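Local atomic coordinates of amino acid adenylation domain-containing protein (Bacillus stratosphericus LAMA 585, PDB entry 6ULY), a protein that probably selects and activates a keto acid as its acyl adenylate, acting as the adenylation domain of a nonribosomal depsipeptide synthetase module. Residues V228-V233 and K267-N272; S215-P220 and Q241-T246. All coordinates share one frame; numbering follows the deposited sequence.

Contact 1. Residues V228-V233 and K267-N272; sequences VMFHLV and KTWAPN
Lys267 NZ lies 3.7 Å from Val233 CG1, and two groups beyond this contact hold it: OD1 of Asn234, through a hydrogen bond, and the ring of Phe209, through a cation-pi contact. The lysine chain runs fully extended beyond CG and passes CE1 at the rim of Phe230. Its ammonium group also stands over one face of the Phe230 ring, but at 5.6 Å between NZ and the ring centroid this is at most a weak attraction. The opposite face of that phenyl ring receives the indole of Trp269, whose CD1 is 3.3 Å from Phe230 CE2 and set toward the rim. The two rings are inclined at 35°, neither a stack nor edge-to-face. At the far end of the phenyl ring, CZ presses on the strand backbone, 3.3 Å from Thr268 C. Met229 meets the indole on the same side of its plane as Phe230. Its chain is extended as far as SD and then bends (chi3 65°), which brings CE over the indole face, 3.4 Å from Trp269 CD2. This is a CH-pi contact to the five-membered ring, with SD in a more distant Met-aromatic position. The helix segment, which contains a wider pi-type turn with Val233 N bonded to Val228 O, packs against the parallel central strands of the mixed sheet, running roughly antiparallel to strand 267-270. No hydrogen bond joins the two segments. The fit therefore rests on aromatic and methyl surfaces, while polar ends find partners elsewhere. The bond from Trp269 NE1 to Asp217 OD1 should limit rotation of the indole, whose face Met229 CE meets, and Met229 in turn touches the bound keto acyl adenylate.

Contact 2. Residues S215-P220 and Q241-T246; sequences SLDWMP and QIRART. With SO4 (sulfate ion), chain D.
Asp217 and Arg243 lie side by side on one face of the sheet and point the same way, their carboxylate and guanidinium planes 50° apart. The salt bridge is long, 3.4 Å from Asp217 OD1 to Arg243 NH1, and a water bridges the same two atoms. The arginine chain is bent at chi2 (-66°) and chi3. Asp217 O lies 3.3 Å above the centre of the Arg243 guanidinium. In the guanidinium plane, NH1 and NH2 both grip Met219 O end-on, the shorter bond being 2.7 Å from Arg243 NH2 to Met219 O. Asp217 OD2 accepts from Met219 N in an Asx turn. Further on, Thr246 crosses Trp218 at about a right angle, with CG2 at the indole edge, while Thr246 OG1 donates to Trp218 O at 2.6 Å in the carbonyl plane. On the other face, the side chains of Leu216 and Ile242 cross obliquely, CD1 of the one 3.7 Å from CG2 of the other. Arg245 points away, its NE and NH2 bonded to a sulfate probably from the crystallisation liquor. These side chains are carried by the parallel strands 215-217 and 241-243 of a beta-alpha-beta unit, joined by bonds such as Asp217 N to Ile242 O (3.0 Å), and the loops that follow. The carboxylate and Met219 O probably offset the positive charge of the buried guanidinium, while Asp217 O only covers its face.

The two contacts interlock along the chain: strand 214-217 leads to helix 224-237, which returns to strand 240-243, and strand 267-270 then adds to the other edge of strand 214-217. Their centres are 8 Å apart. Two polar bonds join them, Thr268 OG1 to Leu216 O at 2.6 Å and Trp269 NE1 to Asp217 OD1 at 2.9 Å, the second ending on the aspartate that faces Arg243 in contact 2. Phe230 of contact 1 packs against strand 215-217, its CB 3.4 Å from Asp217 OD1. Contact 1 is nearer the ligand. The side chain of Met229 is about 4 Å from the bound adenylate. The side chain of Met219 in contact 2 is about 8 Å from it.

Contact 1. Residues V228-V233 and K267-N272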
loop_
_atom_site.group_PDB
_atom_site.type_symbol
_atom_site.label_atom_id
_atom_site.label_comp_id
_atom_site.label_asym_id
_atom_site.label_seq_id
_atom_site.Cartn_x
_atom_site.Cartn_y
_atom_site.Cartn_z
ATOM N N VAL A 228 -23.806 9.294 5.250
ATOM C CA VAL A 228 -24.234 10.296 4.281
ATOM C C VAL A 228 -25.437 9.799 3.492
ATOM O O VAL A 228 -26.516 10.398 3.548
ATOM C CB VAL A 228 -23.091 10.683 3.322
ATOM C CG1 VAL A 228 -23.568 11.745 2.327
ATOM C CG2 VAL A 228 -21.884 11.179 4.100
ATOM N N MET A 229 -25.262 8.706 2.745
ATOM C CA MET A 229 -26.296 8.301 1.798
ATOM C C MET A 229 -27.640 8.082 2.484
ATOM O O MET A 229 -28.689 8.229 1.846
ATOM C CB MET A 229 -25.877 7.031 1.059
ATOM C CG MET A 229 -26.861 6.608 -0.018
ATOM S SD MET A 229 -26.320 5.171 -0.967
ATOM C CE MET A 229 -26.322 3.899 0.296
ATOM N N PHE A 230 -27.638 7.751 3.775
ATOM C CA PHE A 230 -28.884 7.498 4.495
ATOM C C PHE A 230 -29.059 8.470 5.654
ATOM O O PHE A 230 -29.947 9.323 5.591
ATOM C CB PHE A 230 -28.941 6.039 4.948
ATOM C CG PHE A 230 -29.684 5.161 3.985
ATOM C CD1 PHE A 230 -30.893 4.592 4.337
ATOM C CD2 PHE A 230 -29.198 4.950 2.704
ATOM C CE1 PHE A 230 -31.591 3.807 3.445
ATOM C CE2 PHE A 230 -29.894 4.168 1.804
ATOM C CZ PHE A 230 -31.093 3.594 2.176
ATOM N N HIS A 231 -28.232 8.395 6.696
ATOM C CA HIS A 231 -28.499 9.200 7.884
ATOM C C HIS A 231 -28.646 10.679 7.531
ATOM O O HIS A 231 -29.664 11.304 7.853
ATOM C CB HIS A 231 -27.396 8.996 8.922
ATOM C CG HIS A 231 -27.557 9.850 10.140
ATOM N ND1 HIS A 231 -28.705 9.854 10.905
ATOM C CD2 HIS A 231 -26.716 10.739 10.720
ATOM C CE1 HIS A 231 -28.561 10.701 11.907
ATOM N NE2 HIS A 231 -27.364 11.253 11.817
ATOM N N LEU A 232 -27.648 11.256 6.851
ATOM C CA LEU A 232 -27.714 12.686 6.556
ATOM C C LEU A 232 -28.772 12.989 5.501
ATOM O O LEU A 232 -29.457 14.014 5.582
ATOM C CB LEU A 232 -26.346 13.205 6.115
ATOM C CG LEU A 232 -25.302 13.317 7.228
ATOM C CD1 LEU A 232 -23.985 13.830 6.663
ATOM C CD2 LEU A 232 -25.781 14.209 8.364
ATOM N N VAL A 233 -28.921 12.118 4.503
ATOM C CA VAL A 233 -30.021 12.276 3.556
ATOM C C VAL A 233 -31.351 12.286 4.296
ATOM O O VAL A 233 -32.264 13.050 3.959
ATOM C CB VAL A 233 -29.979 11.164 2.494
ATOM C CG1 VAL A 233 -31.341 11.009 1.830
ATOM C CG2 VAL A 233 -28.911 11.460 1.454
ATOM N N LYS A 267 -37.463 2.667 2.132
ATOM C CA LYS A 267 -36.140 2.613 1.529
ATOM C C LYS A 267 -35.161 1.984 2.508
ATOM O O LYS A 267 -35.334 2.073 3.728
ATOM C CB LYS A 267 -35.645 4.004 1.110
ATOM C CG LYS A 267 -35.409 4.954 2.271
ATOM C CD LYS A 267 -34.948 6.326 1.793
ATOM C CE LYS A 267 -34.536 7.195 2.969
ATOM N NZ LYS A 267 -34.059 8.534 2.561
ATOM N N THR A 268 -34.127 1.358 1.951
ATOM C CA THR A 268 -33.077 0.700 2.717
ATOM C C THR A 268 -31.918 0.451 1.759
ATOM O O THR A 268 -32.020 0.714 0.557
ATOM C CB THR A 268 -33.584 -0.600 3.355
ATOM O OG1 THR A 268 -32.624 -1.087 4.299
ATOM C CG2 THR A 268 -33.837 -1.666 2.297
ATOM N N TRP A 269 -30.809 -0.052 2.296
ATOM C CA TRP A 269 -29.671 -0.374 1.446
ATOM C C TRP A 269 -28.784 -1.405 2.121
ATOM O O TRP A 269 -28.881 -1.653 3.326
ATOM C CB TRP A 269 -28.845 0.873 1.113
ATOM C CG TRP A 269 -27.862 1.252 2.173
ATOM C CD1 TRP A 269 -28.129 1.859 3.365
ATOM C CD2 TRP A 269 -26.443 1.071 2.125
ATOM N NE1 TRP A 269 -26.965 2.060 4.067
ATOM C CE2 TRP A 269 -25.914 1.587 3.324
ATOM C CE3 TRP A 269 -25.567 0.519 1.184
ATOM C CZ2 TRP A 269 -24.552 1.562 3.608
ATOM C CZ3 TRP A 269 -24.219 0.499 1.468
ATOM C CH2 TRP A 269 -23.724 1.015 2.669
ATOM N N ALA A 270 -27.902 -1.991 1.317
ATOM C CA ALA A 270 -26.881 -2.915 1.788
ATOM C C ALA A 270 -25.943 -3.221 0.621
ATOM O O ALA A 270 -26.325 -3.052 -0.541
ATOM C CB ALA A 270 -27.504 -4.214 2.326
ATOM N N PRO A 271 -24.716 -3.658 0.906
ATOM C CA PRO A 271 -23.872 -4.211 -0.157
ATOM C C PRO A 271 -24.459 -5.513 -0.680
ATOM O O PRO A 271 -25.361 -6.110 -0.092
ATOM C CB PRO A 271 -22.515 -4.433 0.523
ATOM C CG PRO A 271 -22.545 -3.557 1.747
ATOM C CD PRO A 271 -23.982 -3.522 2.177
ATOM N N ASN A 272 -23.915 -5.960 -1.811
ATOM C CA ASN A 272 -24.495 -7.110 -2.497
ATOM C C ASN A 272 -24.505 -8.360 -1.620
ATOM O O ASN A 272 -25.362 -9.232 -1.801
ATOM C CB ASN A 272 -23.730 -7.380 -3.792
ATOM C CG ASN A 272 -24.430 -8.386 -4.680
ATOM O OD1 ASN A 272 -25.428 -8.068 -5.330
ATOM N ND2 ASN A 272 -23.910 -9.609 -4.714
#

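Contact 2. Residues S215-P220 and Q241-T246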
loop_
_atom_site.group_PDB
_atom_site.type_symbol
_atom_site.label_atom_id
_atom_site.label_comp_id
_atom_site.label_asym_id
_atom_site.label_seq_id
_atom_site.Cartn_x
_atom_site.Cartn_y
_atom_site.Cartn_z
ATOM N N SER A 215 -37.079 5.208 6.468
ATOM C CA SER A 215 -35.752 4.682 6.187
ATOM C C SER A 215 -35.358 3.613 7.197
ATOM O O SER A 215 -35.560 3.775 8.405
ATOM C CB SER A 215 -34.711 5.803 6.199
ATOM O OG SER A 215 -33.445 5.310 5.799
ATOM N N LEU A 216 -34.784 2.525 6.689
ATOM C CA LEU A 216 -34.237 1.455 7.515
ATOM C C LEU A 216 -32.787 1.219 7.118
ATOM O O LEU A 216 -32.497 0.965 5.944
ATOM C CB LEU A 216 -35.047 0.164 7.356
ATOM C CG LEU A 216 -34.479 -1.059 8.077
ATOM C CD1 LEU A 216 -34.418 -0.846 9.581
ATOM C CD2 LEU A 216 -35.302 -2.280 7.734
ATOM N N ASP A 217 -31.883 1.292 8.094
ATOM C CA ASP A 217 -30.460 1.077 7.845
ATOM C C ASP A 217 -29.857 0.322 9.020
ATOM O O ASP A 217 -29.930 0.785 10.164
ATOM C CB ASP A 217 -29.722 2.405 7.639
ATOM C CG ASP A 217 -28.356 2.221 7.002
ATOM O OD1 ASP A 217 -27.764 3.227 6.553
ATOM O OD2 ASP A 217 -27.883 1.065 6.924
ATOM N N TRP A 218 -29.259 -0.834 8.734
ATOM C CA TRP A 218 -28.448 -1.556 9.702
ATOM C C TRP A 218 -26.958 -1.495 9.391
ATOM O O TRP A 218 -26.150 -1.962 10.204
ATOM C CB TRP A 218 -28.890 -3.027 9.781
ATOM C CG TRP A 218 -28.942 -3.725 8.456
ATOM C CD1 TRP A 218 -30.050 -3.958 7.695
ATOM C CD2 TRP A 218 -27.835 -4.286 7.738
ATOM N NE1 TRP A 218 -29.703 -4.630 6.547
ATOM C CE2 TRP A 218 -28.349 -4.846 6.552
ATOM C CE3 TRP A 218 -26.463 -4.370 7.983
ATOM C CZ2 TRP A 218 -27.538 -5.468 5.610
ATOM C CZ3 TRP A 218 -25.660 -4.992 7.052
ATOM C CH2 TRP A 218 -26.198 -5.536 5.879
ATOM N N MET A 219 -26.573 -0.932 8.250
ATOM C CA MET A 219 -25.164 -0.816 7.923
ATOM C C MET A 219 -24.476 0.156 8.882
ATOM O O MET A 219 -25.107 1.080 9.403
ATOM C CB MET A 219 -24.994 -0.348 6.481
ATOM C CG MET A 219 -25.162 -1.462 5.461
ATOM S SD MET A 219 -23.806 -2.650 5.530
ATOM C CE MET A 219 -22.453 -1.666 4.874
ATOM N N PRO A 220 -23.179 -0.031 9.132
ATOM C CA PRO A 220 -22.480 0.837 10.090
ATOM C C PRO A 220 -22.541 2.307 9.699
ATOM O O PRO A 220 -22.375 2.671 8.531
ATOM C CB PRO A 220 -21.034 0.321 10.049
ATOM C CG PRO A 220 -21.120 -1.050 9.486
ATOM C CD PRO A 220 -22.280 -1.036 8.542
ATOM N N GLN A 241 -36.409 7.698 10.053
ATOM C CA GLN A 241 -35.335 6.743 9.809
ATOM C C GLN A 241 -35.199 5.804 10.999
ATOM O O GLN A 241 -35.192 6.244 12.153
ATOM C CB GLN A 241 -34.002 7.456 9.515
ATOM C CG GLN A 241 -33.471 8.341 10.639
ATOM C CD GLN A 241 -32.133 8.989 10.292
ATOM O OE1 GLN A 241 -31.103 8.315 10.219
ATOM N NE2 GLN A 241 -32.144 10.302 10.080
ATOM N N ILE A 242 -35.091 4.509 10.709
ATOM C CA ILE A 242 -34.947 3.468 11.720
ATOM C C ILE A 242 -33.537 2.904 11.625
ATOM O O ILE A 242 -33.092 2.499 10.545
ATOM C CB ILE A 242 -36.002 2.362 11.545
ATOM C CG1 ILE A 242 -37.399 2.906 11.859
ATOM C CG2 ILE A 242 -35.692 1.167 12.434
ATOM C CD1 ILE A 242 -38.231 3.202 10.633
ATOM N N ARG A 243 -32.846 2.866 12.758
ATOM C CA ARG A 243 -31.483 2.365 12.847
ATOM C C ARG A 243 -31.481 1.024 13.565
ATOM O O ARG A 243 -32.086 0.884 14.634
ATOM C CB ARG A 243 -30.586 3.364 13.582
ATOM C CG ARG A 243 -30.147 4.564 12.738
ATOM C CD ARG A 243 -29.230 4.162 11.582
ATOM N NE ARG A 243 -28.238 3.164 11.974
ATOM C CZ ARG A 243 -27.284 2.692 11.175
ATOM N NH1 ARG A 243 -27.168 3.130 9.927
ATOM N NH2 ARG A 243 -26.440 1.777 11.634
ATOM N N ALA A 244 -30.815 0.040 12.966
ATOM C CA ALA A 244 -30.579 -1.253 13.587
ATOM C C ALA A 244 -29.080 -1.487 13.718
ATOM O O ALA A 244 -28.269 -0.879 13.012
ATOM C CB ALA A 244 -31.221 -2.387 12.777
ATOM N N ARG A 245 -28.716 -2.373 14.640
ATOM C CA ARG A 245 -27.318 -2.722 14.829
ATOM C C ARG A 245 -26.870 -3.693 13.747
ATOM O O ARG A 245 -27.586 -4.639 13.402
ATOM C CB ARG A 245 -27.090 -3.331 16.210
ATOM C CG ARG A 245 -27.326 -2.357 17.352
ATOM C CD ARG A 245 -26.340 -2.584 18.491
ATOM N NE ARG A 245 -26.602 -1.704 19.628
ATOM C CZ ARG A 245 -25.852 -1.649 20.726
ATOM N NH1 ARG A 245 -24.783 -2.424 20.845
ATOM N NH2 ARG A 245 -26.173 -0.817 21.710
ATOM N N THR A 246 -25.681 -3.437 13.200
ATOM C CA THR A 246 -25.136 -4.307 12.164
ATOM C C THR A 246 -25.012 -5.740 12.660
ATOM O O THR A 246 -25.331 -6.689 11.934
ATOM C CB THR A 246 -23.773 -3.785 11.713
ATOM O OG1 THR A 246 -23.860 -2.378 11.456
ATOM C CG2 THR A 246 -23.305 -4.512 10.453
HETATM S S SO4 D . -28.666 1.491 20.006
HETATM O O1 SO4 D . -27.790 1.665 21.138
HETATM O O2 SO4 D . -27.975 0.852 18.916
HETATM O O3 SO4 D . -29.132 2.778 19.574
HETATM O O4 SO4 D . -29.793 0.693 20.362
HETATM O O HOH W 1 -32.608 4.622 8.314
HETATM O O HOH W 2 -27.647 5.292 8.543
#